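Local coordinates for cellobiose 2-epimerase (Spirochaeta thermophila DSM 6192, PDB 5ZIG), which probably catalyses the reversible 2-epimerization of cellobiose to 4-O-beta-D-glucopyranosyl-D-mannose, at residues R8-R12 against I400-E404; I14-A19 against G393-D398; M217-I221 against S264-Y269; S232-L236 against G248-D254; T258-T262 against F277-I281. The contacts are given in a common frame with arbitrary orientation. Numbering follows the deposited sequence.

Contact 1. Residues R8-R12 against I400-E404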
# COMPACT_ATOMS: atom_id res chain seq x y z
N ARG A 8 -27.54 3.18 -6.91
CA ARG A 8 -27.68 1.95 -6.12
C ARG A 8 -27.47 0.70 -6.96
O ARG A 8 -26.67 -0.16 -6.55
CB ARG A 8 -29.03 1.95 -5.38
CG ARG A 8 -28.88 2.45 -3.97
CD ARG A 8 -30.13 2.34 -3.13
NE ARG A 8 -29.84 2.85 -1.80
CZ ARG A 8 -29.49 2.10 -0.77
NH1 ARG A 8 -29.39 0.78 -0.91
NH2 ARG A 8 -29.25 2.66 0.41
N PRO A 9 -28.10 0.52 -8.13
CA PRO A 9 -27.76 -0.67 -8.92
C PRO A 9 -26.31 -0.69 -9.41
O PRO A 9 -25.72 -1.77 -9.51
CB PRO A 9 -28.78 -0.63 -10.08
CG PRO A 9 -29.35 0.74 -10.08
CD PRO A 9 -29.23 1.28 -8.70
N THR A 10 -25.71 0.47 -9.71
CA THR A 10 -24.30 0.52 -10.09
C THR A 10 -23.40 0.01 -8.96
O THR A 10 -22.46 -0.76 -9.20
CB THR A 10 -23.91 1.95 -10.47
OG1 THR A 10 -25.01 2.59 -11.13
CG2 THR A 10 -22.68 1.96 -11.38
N LEU A 11 -23.68 0.44 -7.72
CA LEU A 11 -22.85 0.02 -6.60
C LEU A 11 -22.99 -1.48 -6.34
O LEU A 11 -22.00 -2.16 -6.08
CB LEU A 11 -23.20 0.82 -5.34
CG LEU A 11 -22.86 2.31 -5.39
CD1 LEU A 11 -23.37 3.03 -4.14
CD2 LEU A 11 -21.36 2.54 -5.57
N ARG A 12 -24.22 -2.00 -6.41
CA ARG A 12 -24.43 -3.44 -6.25
C ARG A 12 -23.67 -4.22 -7.31
O ARG A 12 -23.13 -5.30 -7.04
CB ARG A 12 -25.92 -3.79 -6.35
CG ARG A 12 -26.83 -3.11 -5.34
CD ARG A 12 -28.12 -3.91 -5.19
NE ARG A 12 -28.91 -3.82 -6.42
CZ ARG A 12 -29.81 -2.87 -6.64
NH1 ARG A 12 -30.02 -1.95 -5.70
NH2 ARG A 12 -30.50 -2.85 -7.77
N ILE A 400 -22.38 1.66 2.47
CA ILE A 400 -23.16 2.65 1.74
C ILE A 400 -24.56 2.12 1.45
O ILE A 400 -25.56 2.78 1.73
CB ILE A 400 -22.43 3.05 0.44
CG1 ILE A 400 -21.12 3.79 0.76
CG2 ILE A 400 -23.35 3.91 -0.44
CD1 ILE A 400 -20.40 4.30 -0.47
N LEU A 401 -24.64 0.89 0.93
CA LEU A 401 -25.92 0.34 0.52
C LEU A 401 -26.79 0.00 1.73
O LEU A 401 -28.02 0.07 1.65
CB LEU A 401 -25.71 -0.90 -0.35
CG LEU A 401 -25.07 -0.73 -1.74
CD1 LEU A 401 -24.38 -2.02 -2.22
CD2 LEU A 401 -26.14 -0.30 -2.74
N GLU A 402 -26.17 -0.35 2.85
CA GLU A 402 -26.96 -0.67 4.03
C GLU A 402 -27.46 0.57 4.75
O GLU A 402 -28.52 0.54 5.37
CB GLU A 402 -26.16 -1.54 5.01
CG GLU A 402 -26.29 -3.05 4.77
CD GLU A 402 -25.53 -3.88 5.80
OE1 GLU A 402 -24.45 -3.43 6.26
OE2 GLU A 402 -26.00 -4.98 6.15
N GLU A 403 -26.70 1.67 4.69
CA GLU A 403 -27.05 2.88 5.41
C GLU A 403 -27.42 3.93 4.38
O GLU A 403 -28.60 4.04 4.00
CB GLU A 403 -25.91 3.30 6.34
CG GLU A 403 -26.28 4.41 7.33
CD GLU A 403 -27.21 3.94 8.44
OE1 GLU A 403 -28.40 4.36 8.45
OE2 GLU A 403 -26.75 3.17 9.31
N GLU A 404 -26.46 4.73 3.89
CA GLU A 404 -26.74 5.76 2.90
C GLU A 404 -27.35 5.15 1.66
O GLU A 404 -27.63 5.85 0.70
CB GLU A 404 -25.48 6.53 2.53
CG GLU A 404 -24.87 7.36 3.65
CD GLU A 404 -23.43 6.98 3.96
OE1 GLU A 404 -23.11 5.77 4.02
OE2 GLU A 404 -22.60 7.91 4.12
O HOH W 1 -30.33 5.56 2.02

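Contact 2. Residues I14-A19 against G393-D398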
# COMPACT_ATOMS: atom_id res chain seq x y z
N ILE A 14 -20.85 -3.23 -8.85
CA ILE A 14 -19.41 -3.15 -8.59
C ILE A 14 -19.01 -4.03 -7.41
O ILE A 14 -17.98 -4.71 -7.44
CB ILE A 14 -19.00 -1.68 -8.36
CG1 ILE A 14 -19.12 -0.95 -9.70
CG2 ILE A 14 -17.56 -1.57 -7.71
CD1 ILE A 14 -19.11 0.55 -9.60
N ARG A 15 -19.84 -4.04 -6.37
CA ARG A 15 -19.60 -4.91 -5.24
C ARG A 15 -19.39 -6.35 -5.69
O ARG A 15 -18.47 -7.04 -5.22
CB ARG A 15 -20.78 -4.80 -4.27
CG ARG A 15 -20.51 -5.23 -2.88
CD ARG A 15 -20.53 -6.73 -2.73
NE ARG A 15 -20.32 -7.06 -1.32
CZ ARG A 15 -19.87 -8.23 -0.88
NH1 ARG A 15 -19.56 -9.21 -1.74
NH2 ARG A 15 -19.75 -8.40 0.43
N SER A 16 -20.25 -6.84 -6.59
CA SER A 16 -20.14 -8.22 -7.03
C SER A 16 -18.88 -8.46 -7.86
O SER A 16 -18.26 -9.51 -7.74
CB SER A 16 -21.40 -8.62 -7.81
OG SER A 16 -21.28 -8.20 -9.16
N GLU A 17 -18.47 -7.48 -8.68
CA GLU A 17 -17.24 -7.62 -9.45
C GLU A 17 -16.02 -7.57 -8.54
O GLU A 17 -15.04 -8.28 -8.77
CB GLU A 17 -17.16 -6.53 -10.52
CG GLU A 17 -18.44 -6.43 -11.34
CD GLU A 17 -18.46 -5.30 -12.36
OE1 GLU A 17 -17.65 -4.36 -12.24
OE2 GLU A 17 -19.29 -5.35 -13.28
N LEU A 18 -16.07 -6.73 -7.50
CA LEU A 18 -15.02 -6.72 -6.50
C LEU A 18 -14.82 -8.11 -5.91
O LEU A 18 -13.69 -8.59 -5.79
CB LEU A 18 -15.34 -5.70 -5.41
CG LEU A 18 -15.35 -4.23 -5.84
CD1 LEU A 18 -15.91 -3.33 -4.75
CD2 LEU A 18 -13.98 -3.77 -6.24
N ALA A 19 -15.93 -8.79 -5.60
CA ALA A 19 -15.83 -10.12 -4.99
C ALA A 19 -15.33 -11.16 -5.98
O ALA A 19 -14.53 -12.03 -5.61
CB ALA A 19 -17.18 -10.53 -4.42
N GLY A 393 -13.24 -1.94 -1.06
CA GLY A 393 -14.46 -1.66 -1.81
C GLY A 393 -15.67 -2.41 -1.28
O GLY A 393 -16.75 -1.84 -1.14
N MET A 394 -15.50 -3.68 -0.93
CA MET A 394 -16.63 -4.49 -0.50
C MET A 394 -17.20 -3.97 0.81
O MET A 394 -18.42 -3.81 0.95
CB MET A 394 -16.22 -5.95 -0.37
CG MET A 394 -16.23 -6.70 -1.69
SD MET A 394 -15.94 -8.46 -1.48
CE MET A 394 -14.15 -8.47 -1.42
N ARG A 395 -16.32 -3.70 1.78
CA ARG A 395 -16.78 -3.23 3.08
C ARG A 395 -17.41 -1.85 2.97
O ARG A 395 -18.43 -1.58 3.61
CB ARG A 395 -15.64 -3.20 4.08
CG ARG A 395 -16.11 -3.45 5.51
CD ARG A 395 -15.08 -2.95 6.52
NE ARG A 395 -14.67 -1.57 6.26
CZ ARG A 395 -13.48 -1.21 5.81
NH1 ARG A 395 -12.56 -2.14 5.55
NH2 ARG A 395 -13.18 0.07 5.61
N ARG A 396 -16.80 -0.97 2.17
CA ARG A 396 -17.29 0.39 2.08
C ARG A 396 -18.59 0.46 1.30
O ARG A 396 -19.52 1.19 1.69
CB ARG A 396 -16.24 1.29 1.43
CG ARG A 396 -15.05 1.62 2.32
CD ARG A 396 -13.94 2.22 1.44
NE ARG A 396 -12.66 2.35 2.12
CZ ARG A 396 -12.29 3.42 2.83
NH1 ARG A 396 -13.12 4.45 2.96
NH2 ARG A 396 -11.11 3.44 3.42
N ILE A 397 -18.67 -0.26 0.17
CA ILE A 397 -19.89 -0.21 -0.63
C ILE A 397 -21.06 -0.79 0.15
O ILE A 397 -22.15 -0.21 0.18
CB ILE A 397 -19.68 -0.91 -1.99
CG1 ILE A 397 -18.97 0.03 -2.96
CG2 ILE A 397 -21.02 -1.29 -2.60
CD1 ILE A 397 -18.60 -0.63 -4.29
N ASP A 398 -20.83 -1.92 0.85
CA ASP A 398 -21.86 -2.51 1.71
C ASP A 398 -22.40 -1.51 2.72
O ASP A 398 -23.62 -1.39 2.90
CB ASP A 398 -21.30 -3.71 2.46
CG ASP A 398 -21.16 -4.95 1.60
OD1 ASP A 398 -21.50 -4.88 0.40
OD2 ASP A 398 -20.71 -5.98 2.13

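Contact 3. Residues M217-I221 against S264-Y269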
# COMPACT_ATOMS: atom_id res chain seq x y z
N MET A 217 1.69 7.37 15.80
CA MET A 217 0.72 7.80 14.78
C MET A 217 0.50 9.31 14.83
O MET A 217 0.55 9.99 13.80
CB MET A 217 -0.60 7.06 14.96
CG MET A 217 -0.53 5.60 14.54
SD MET A 217 -1.94 4.63 15.13
CE MET A 217 -3.29 5.19 14.07
N GLU A 218 0.28 9.86 16.02
CA GLU A 218 0.19 11.31 16.18
C GLU A 218 1.39 12.01 15.57
O GLU A 218 1.25 12.91 14.74
CB GLU A 218 0.08 11.67 17.67
CG GLU A 218 -1.12 11.05 18.41
CD GLU A 218 -1.29 11.62 19.82
OE1 GLU A 218 -0.32 11.54 20.60
OE2 GLU A 218 -2.39 12.09 20.17
N HIS A 219 2.60 11.59 15.98
CA HIS A 219 3.82 12.16 15.40
C HIS A 219 3.75 12.15 13.88
O HIS A 219 4.02 13.16 13.22
CB HIS A 219 5.04 11.37 15.87
CG HIS A 219 6.32 11.86 15.29
ND1 HIS A 219 6.76 13.16 15.44
CD2 HIS A 219 7.27 11.23 14.56
CE1 HIS A 219 7.92 13.30 14.83
NE2 HIS A 219 8.26 12.15 14.29
N LEU A 220 3.39 11.00 13.30
CA LEU A 220 3.35 10.87 11.84
C LEU A 220 2.35 11.84 11.22
O LEU A 220 2.61 12.43 10.16
CB LEU A 220 3.04 9.42 11.45
CG LEU A 220 4.27 8.51 11.50
CD1 LEU A 220 3.92 7.04 11.56
CD2 LEU A 220 5.20 8.80 10.32
N ILE A 221 1.20 12.02 11.87
CA ILE A 221 0.19 12.93 11.33
C ILE A 221 0.74 14.36 11.27
O ILE A 221 0.54 15.07 10.27
CB ILE A 221 -1.12 12.85 12.14
CG1 ILE A 221 -1.82 11.52 11.86
CG2 ILE A 221 -2.07 13.95 11.73
CD1 ILE A 221 -2.25 10.76 13.06
N SER A 264 -6.04 6.63 10.06
CA SER A 264 -5.29 6.88 11.29
C SER A 264 -5.99 7.91 12.18
O SER A 264 -6.07 7.73 13.40
CB SER A 264 -3.87 7.33 10.94
OG SER A 264 -3.89 8.48 10.12
N VAL A 265 -6.50 8.99 11.58
CA VAL A 265 -7.17 10.04 12.37
C VAL A 265 -8.53 9.57 12.87
O VAL A 265 -9.01 10.01 13.92
CB VAL A 265 -7.25 11.35 11.56
CG1 VAL A 265 -8.08 12.45 12.31
CG2 VAL A 265 -5.88 11.89 11.29
N GLU A 266 -9.16 8.63 12.16
CA GLU A 266 -10.35 7.97 12.70
C GLU A 266 -9.99 7.07 13.89
O GLU A 266 -10.68 7.08 14.91
CB GLU A 266 -11.06 7.18 11.60
CG GLU A 266 -12.41 6.63 12.03
CD GLU A 266 -13.37 6.42 10.86
OE1 GLU A 266 -14.46 5.85 11.08
OE2 GLU A 266 -13.05 6.83 9.72
N LEU A 267 -8.91 6.29 13.77
CA LEU A 267 -8.50 5.49 14.92
C LEU A 267 -8.15 6.36 16.12
O LEU A 267 -8.32 5.93 17.27
CB LEU A 267 -7.31 4.61 14.54
CG LEU A 267 -7.61 3.38 13.69
CD1 LEU A 267 -6.30 2.78 13.20
CD2 LEU A 267 -8.44 2.36 14.48
N LEU A 268 -7.68 7.58 15.88
CA LEU A 268 -7.29 8.44 17.00
C LEU A 268 -8.50 9.15 17.62
O LEU A 268 -8.64 9.19 18.85
CB LEU A 268 -6.23 9.45 16.54
CG LEU A 268 -4.74 9.17 16.76
CD1 LEU A 268 -4.35 7.77 16.36
CD2 LEU A 268 -3.95 10.15 15.96
N TYR A 269 -9.37 9.73 16.80
CA TYR A 269 -10.45 10.56 17.31
C TYR A 269 -11.84 10.07 16.97
O TYR A 269 -12.81 10.73 17.33
CB TYR A 269 -10.31 12.00 16.80
CG TYR A 269 -8.95 12.58 17.01
CD1 TYR A 269 -8.51 12.93 18.29
CD2 TYR A 269 -8.09 12.77 15.94
CE1 TYR A 269 -7.25 13.47 18.48
CE2 TYR A 269 -6.83 13.31 16.12
CZ TYR A 269 -6.41 13.66 17.39
OH TYR A 269 -5.15 14.19 17.57

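Contact 4. Residues S232-L236 against G248-D254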
# COMPACT_ATOMS: atom_id res chain seq x y z
N SER A 232 -1.80 20.86 -1.21
CA SER A 232 -2.73 19.89 -1.78
C SER A 232 -2.04 18.74 -2.51
O SER A 232 -2.73 17.88 -3.07
CB SER A 232 -3.70 20.58 -2.74
OG SER A 232 -3.10 20.86 -3.99
N HIS A 233 -0.71 18.69 -2.50
CA HIS A 233 0.03 17.54 -2.98
C HIS A 233 1.07 17.13 -1.95
O HIS A 233 1.59 17.96 -1.20
CB HIS A 233 0.70 17.83 -4.33
CG HIS A 233 -0.26 18.27 -5.39
ND1 HIS A 233 -0.96 17.37 -6.17
CD2 HIS A 233 -0.65 19.50 -5.79
CE1 HIS A 233 -1.73 18.04 -7.01
NE2 HIS A 233 -1.56 19.33 -6.80
N LEU A 234 1.36 15.84 -1.92
CA LEU A 234 2.36 15.30 -1.01
C LEU A 234 3.72 15.46 -1.65
O LEU A 234 3.97 14.91 -2.73
CB LEU A 234 2.10 13.84 -0.73
CG LEU A 234 1.15 13.44 0.38
CD1 LEU A 234 -0.23 14.04 0.11
CD2 LEU A 234 1.13 11.93 0.40
N GLY A 235 4.61 16.22 -0.99
CA GLY A 235 5.98 16.29 -1.45
C GLY A 235 6.62 14.92 -1.50
O GLY A 235 6.26 14.00 -0.76
N LEU A 236 7.60 14.77 -2.39
CA LEU A 236 8.19 13.45 -2.55
C LEU A 236 9.39 13.22 -1.63
O LEU A 236 9.42 12.24 -0.89
CB LEU A 236 8.60 13.24 -4.02
CG LEU A 236 7.44 13.19 -5.01
CD1 LEU A 236 7.94 12.98 -6.43
CD2 LEU A 236 6.46 12.09 -4.64
N GLY A 248 8.08 17.02 -8.15
CA GLY A 248 7.20 16.08 -8.80
C GLY A 248 6.01 15.69 -7.94
O GLY A 248 5.97 15.91 -6.72
N ILE A 249 5.03 15.08 -8.60
CA ILE A 249 3.76 14.69 -7.99
C ILE A 249 3.48 13.24 -8.36
O ILE A 249 3.55 12.88 -9.54
CB ILE A 249 2.61 15.60 -8.47
CG1 ILE A 249 2.84 17.04 -8.04
CG2 ILE A 249 1.27 15.08 -7.97
CD1 ILE A 249 2.26 18.04 -8.99
N SER A 250 3.19 12.42 -7.35
CA SER A 250 2.69 11.06 -7.53
C SER A 250 1.18 11.06 -7.29
O SER A 250 0.72 11.12 -6.15
CB SER A 250 3.39 10.09 -6.60
OG SER A 250 2.93 8.76 -6.78
N PHE A 251 0.40 10.97 -8.38
CA PHE A 251 -1.05 11.03 -8.25
C PHE A 251 -1.57 9.89 -7.39
O PHE A 251 -2.46 10.10 -6.55
CB PHE A 251 -1.71 11.02 -9.64
CG PHE A 251 -1.32 12.18 -10.50
CD1 PHE A 251 -2.03 13.37 -10.46
CD2 PHE A 251 -0.19 12.10 -11.30
CE1 PHE A 251 -1.63 14.45 -11.23
CE2 PHE A 251 0.21 13.18 -12.08
CZ PHE A 251 -0.51 14.35 -12.04
N GLY A 252 -1.02 8.69 -7.58
CA GLY A 252 -1.41 7.56 -6.75
C GLY A 252 -1.10 7.76 -5.27
O GLY A 252 -1.88 7.36 -4.40
N HIS A 253 0.06 8.35 -4.96
CA HIS A 253 0.40 8.55 -3.55
C HIS A 253 -0.48 9.63 -2.94
O HIS A 253 -0.87 9.52 -1.77
CB HIS A 253 1.88 8.90 -3.39
CG HIS A 253 2.77 7.69 -3.35
ND1 HIS A 253 3.72 7.43 -4.32
CD2 HIS A 253 2.82 6.65 -2.48
CE1 HIS A 253 4.33 6.29 -4.04
NE2 HIS A 253 3.80 5.80 -2.93
N ASP A 254 -0.82 10.67 -3.71
CA ASP A 254 -1.75 11.68 -3.22
C ASP A 254 -3.06 11.02 -2.81
O ASP A 254 -3.49 11.14 -1.65
CB ASP A 254 -2.01 12.74 -4.29
CG ASP A 254 -0.90 13.77 -4.40
OD1 ASP A 254 0.16 13.62 -3.75
OD2 ASP A 254 -1.08 14.73 -5.16
O HOH W 2 2.67 13.52 -4.71
O HOH W 3 4.16 16.59 -4.61
O HOH W 4 7.77 16.73 -4.70

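Contact 5. Residues T258-T262 against F277-I281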
# COMPACT_ATOMS: atom_id res chain seq x y z
N THR A 258 -4.86 10.16 1.25
CA THR A 258 -6.09 10.70 1.81
C THR A 258 -6.84 9.64 2.61
O THR A 258 -7.30 9.91 3.73
CB THR A 258 -7.00 11.26 0.72
OG1 THR A 258 -7.41 10.21 -0.14
CG2 THR A 258 -6.27 12.34 -0.08
N TRP A 259 -6.92 8.41 2.10
CA TRP A 259 -7.68 7.45 2.87
C TRP A 259 -6.86 6.78 3.96
O TRP A 259 -7.41 6.52 5.04
CB TRP A 259 -8.37 6.42 1.97
CG TRP A 259 -7.56 5.38 1.28
CD1 TRP A 259 -6.96 5.49 0.06
CD2 TRP A 259 -7.38 4.03 1.71
NE1 TRP A 259 -6.38 4.30 -0.28
CE2 TRP A 259 -6.63 3.38 0.71
CE3 TRP A 259 -7.79 3.30 2.83
CZ2 TRP A 259 -6.25 2.04 0.82
CZ3 TRP A 259 -7.43 1.98 2.93
CH2 TRP A 259 -6.66 1.36 1.93
N LEU A 260 -5.56 6.51 3.73
CA LEU A 260 -4.70 6.05 4.83
C LEU A 260 -4.64 7.08 5.95
O LEU A 260 -4.67 6.72 7.13
CB LEU A 260 -3.29 5.72 4.33
CG LEU A 260 -3.21 4.36 3.63
CD1 LEU A 260 -1.84 4.15 3.03
CD2 LEU A 260 -3.57 3.26 4.62
N LEU A 261 -4.56 8.36 5.60
CA LEU A 261 -4.56 9.40 6.62
C LEU A 261 -5.88 9.39 7.38
O LEU A 261 -5.91 9.47 8.62
CB LEU A 261 -4.32 10.77 6.00
CG LEU A 261 -2.90 11.33 5.84
CD1 LEU A 261 -1.97 10.36 5.17
CD2 LEU A 261 -2.98 12.61 5.06
N THR A 262 -7.00 9.27 6.65
CA THR A 262 -8.32 9.15 7.26
C THR A 262 -8.37 7.99 8.25
O THR A 262 -8.83 8.17 9.38
CB THR A 262 -9.41 8.99 6.17
OG1 THR A 262 -9.56 10.21 5.42
CG2 THR A 262 -10.72 8.60 6.81
N PHE A 277 -9.08 18.23 9.99
CA PHE A 277 -8.67 17.16 9.08
C PHE A 277 -9.47 17.20 7.78
O PHE A 277 -8.90 17.12 6.68
CB PHE A 277 -8.82 15.79 9.76
CG PHE A 277 -8.47 14.65 8.83
CD1 PHE A 277 -7.14 14.36 8.56
CD2 PHE A 277 -9.45 13.94 8.18
CE1 PHE A 277 -6.81 13.34 7.67
CE2 PHE A 277 -9.13 12.91 7.29
CZ PHE A 277 -7.80 12.61 7.04
N LEU A 278 -10.80 17.33 7.88
CA LEU A 278 -11.61 17.49 6.68
C LEU A 278 -11.10 18.65 5.83
O LEU A 278 -10.82 18.49 4.64
CB LEU A 278 -13.08 17.69 7.05
CG LEU A 278 -13.75 16.51 7.76
CD1 LEU A 278 -15.19 16.84 8.05
CD2 LEU A 278 -13.68 15.24 6.94
N SER A 279 -10.95 19.83 6.44
CA SER A 279 -10.49 21.00 5.68
C SER A 279 -9.13 20.76 5.06
O SER A 279 -8.86 21.21 3.94
CB SER A 279 -10.45 22.23 6.59
OG SER A 279 -11.71 22.44 7.18
N TRP A 280 -8.25 20.06 5.77
CA TRP A 280 -6.93 19.74 5.24
C TRP A 280 -7.02 18.84 4.02
O TRP A 280 -6.44 19.13 2.96
CB TRP A 280 -6.10 19.08 6.33
CG TRP A 280 -4.79 18.51 5.90
CD1 TRP A 280 -4.02 18.94 4.87
CD2 TRP A 280 -4.10 17.40 6.50
NE1 TRP A 280 -2.88 18.17 4.79
CE2 TRP A 280 -2.90 17.23 5.78
CE3 TRP A 280 -4.35 16.57 7.59
CZ2 TRP A 280 -1.96 16.23 6.11
CZ3 TRP A 280 -3.42 15.57 7.91
CH2 TRP A 280 -2.24 15.42 7.18
N ILE A 281 -7.75 17.73 4.14
CA ILE A 281 -7.69 16.68 3.15
C ILE A 281 -8.54 17.00 1.93
O ILE A 281 -8.24 16.55 0.82
CB ILE A 281 -8.08 15.35 3.83
CG1 ILE A 281 -6.86 14.73 4.49
CG2 ILE A 281 -8.74 14.37 2.87
CD1 ILE A 281 -5.78 14.33 3.51

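Contact 1. Residues R8-R12 against I400-E404
R8-R12 form an early turn of helix 7-31, with R12 N bonded to R8 O at 3.1 Å, while I400-L401-E402 are the last turn of helix 384-402. Their nearest CA atoms are those of R8 and L401, 7.1 Å apart. At E403 the backbone leaves helical angles (phi/psi -112/-90). The first and last helices of the chain thus meet side by side, as expected where the ring of an (alpha/alpha)6 barrel, the fold of this epimerase family, is closed.

The largest areas come from L401 and R8. L401 lays CD2 against L11 CB at 4.1 Å and against the aliphatic part of R12, CG at 3.9 Å. Deeper in, L11 CD1 meets I400 CG2 at 3.8 Å; beyond it I400 also packs on L338 of helix 336-352 and Y329 of helix 315-332, so the apolar seam runs on into the neighbouring hairpin. R8 is sideways at CB, but its extended chain brings the guanidinium to the C-terminal end of the other helix. Such an end presents carbonyls with no further turn to bond them, and a cation suits it. The L401 carbonyl accepts twice: L401 O lies 3.0 Å from R8 NH1 and 3.1 Å from R8 NH2. Past the helix end, water 1 donates to E403 O at 3.0 Å and accepts a weak bond from R8 NH2 at 3.5 Å.

Contact 2. Residues I14-A19 against G393-D398
G393 opens the face that helix 384-402 turns to helix 7-31. The segment axes come within 9.3 Å and run nearly antiparallel, at 159°. L18 CD1 rests 3.6 Å from G393 C; an ideal CB on G393 would sit only 2.6 Å from that methyl, a clash, so the absent side chain is what admits L18 here. M394 follows, with its CA 5.6 Å from that of R15. Its CG is 4.0 Å from L18 CB, and its sulphur does double service: SD is 3.8 Å from A19 CB and lies over one face of the R15 guanidinium, 3.7 Å from R15 NH1. One turn on, I397 points toward the other helix, its CD1 3.7 Å from I14 CG2 and 3.8 Å from L18 CD1, its CG2 3.9 Å from R15 CB. F322 and W345, from the helices of the preceding hairpin, cover I14 and L18 beyond. D398 ends the row with a side-on, two-bond salt bridge: R15 NE to D398 OD1 at 3.0 Å and R15 NH2 to D398 OD2 at 3.1 Å. The seam joining the chain's terminal helices in the (alpha/alpha)6 barrel is therefore apolar inside, with a single ion pair, R15-D398, at the more exposed margin.

Contact 3. Residues M217-I221 against S264-Y269
This is a helix-helix packing between successive hairpins of the (alpha/alpha)6 barrel, joining helix 211-228 of the outer ring to helix 251-269 of the inner one. The segments cross steeply: 131° between directions (signed -131°), with axes 10.6 Å apart at closest approach. The wide spacing is filled by side chains. M217 and I221, one turn apart, are two bumps on the first helix, both with CB directed across. The M217 methyl enters a hollow lined by S264, L267 and L268: CE is 3.8 Å from S264 CB, 4.0 Å from L267 CD1 and 3.6 Å from L268 CD1. M217 also touches S202 and F205 of helix 191-208. I221 sits over V265 and S264, its CG1 4.1 Å from V265 CG2 and likewise 4.1 Å from S264 OG, a hydroxyl already bonded to L261 O of its own helix. In return, L268 is the bump from the second helix, lodged among M217, E218 and I221. L268 CD2 lies 3.8 Å from the aliphatic E218 CG and, closer, 3.4 Å from I221 CD1.

Contact 4. Residues S232-L236 against G248-D254
The carboxylate of D254, in the first turn of helix 251-269, takes two hydrogen bonds from loop 232-236: H233 ND1 to D254 OD2 at 2.8 Å (152°) and the backbone L234 N to D254 OD1 at 3.1 Å (169°). Water 2 joins this site, 2.7 Å from both L234 O and D254 OD1 and accepting from S250 N at 2.9 Å; waters 3 and 4 bridge onward to G248 O, from L234 O and L236 N. S250 is the N-cap of the helix, its OG hydrogen-bonded to H253 ND1 at 2.9 Å and weakly accepting from H253 N at 3.4 Å. I249 sets CG1 over one face of the H233 ring; its closest approach is CG2, 3.7 Å from H233 ND1. L236 sets CG 3.5 Å from G248 O of G248, whose backbone angles (phi 101°) call for glycine. The loop after helix 211-228 is thus moored to an inner-ring helix of the (alpha/alpha)6 barrel, and the bond to D254 requires a proton on H233 ND1.

Contact 5. Residues T258-T262 against F277-I281
L261, F277 and I281 bury the most surface here, between the inner helix 251-269 and the outer helix 275-294 that follows it in the (alpha/alpha)6 barrel. The segments are nearly antiparallel (166°), with axes 11.4 Å apart at closest approach; CA atoms are 6.3 Å apart for T258 and I281 but 8.2 Å for T262 and F277. All three residues point toward the opposing helix. L261 has the largest buried area and touches three residues: its CD2 is 3.6 Å from W280 CH2 and also 3.6 Å from I281 CD1, and its CB is 3.9 Å from F277 CE1. I281 fills the narrower end, CD1 lying 4.0 Å from T258 CA and 4.1 Å from T258 CG2. At the wider end F277 inserts its ring with the edge toward oxygen: CE2 is 3.3 Å from T262 OG1. That hydroxyl donates to T258 O of its own helix (OG1 to O 2.8 Å) and also bonds N327 of helix 315-332. Likewise the W280 indole nitrogen is bonded to A229 O. No hydrogen bond crosses between the segments; the hairpin is joined by apolar contact, while its polar groups find partners within their own helix or on neighbouring parts of the chain.

From the N terminus, helix 7-31 enters contacts 1 and 2, neither closed until helix 384-402: contact 1 spans nearly the whole chain, contact 2 nests within it and touches it (L11 O to I397 CG2, 3.7 Å). Both hold the other three. Contact 3 opens at 217-221; contact 4 opens and closes inside it; contact 5 opens at 258-262 before contact 3 closes, so 3 and 5 cross. Helix 251-269 is common to contacts 3, 4 and 5, tied to the outer helices before and after it and to an intervening loop. W259 CE3 against R396 NH2 (3.4 Å) joins contact 5 to contact 2 between two inner helices that flank helix 315-332.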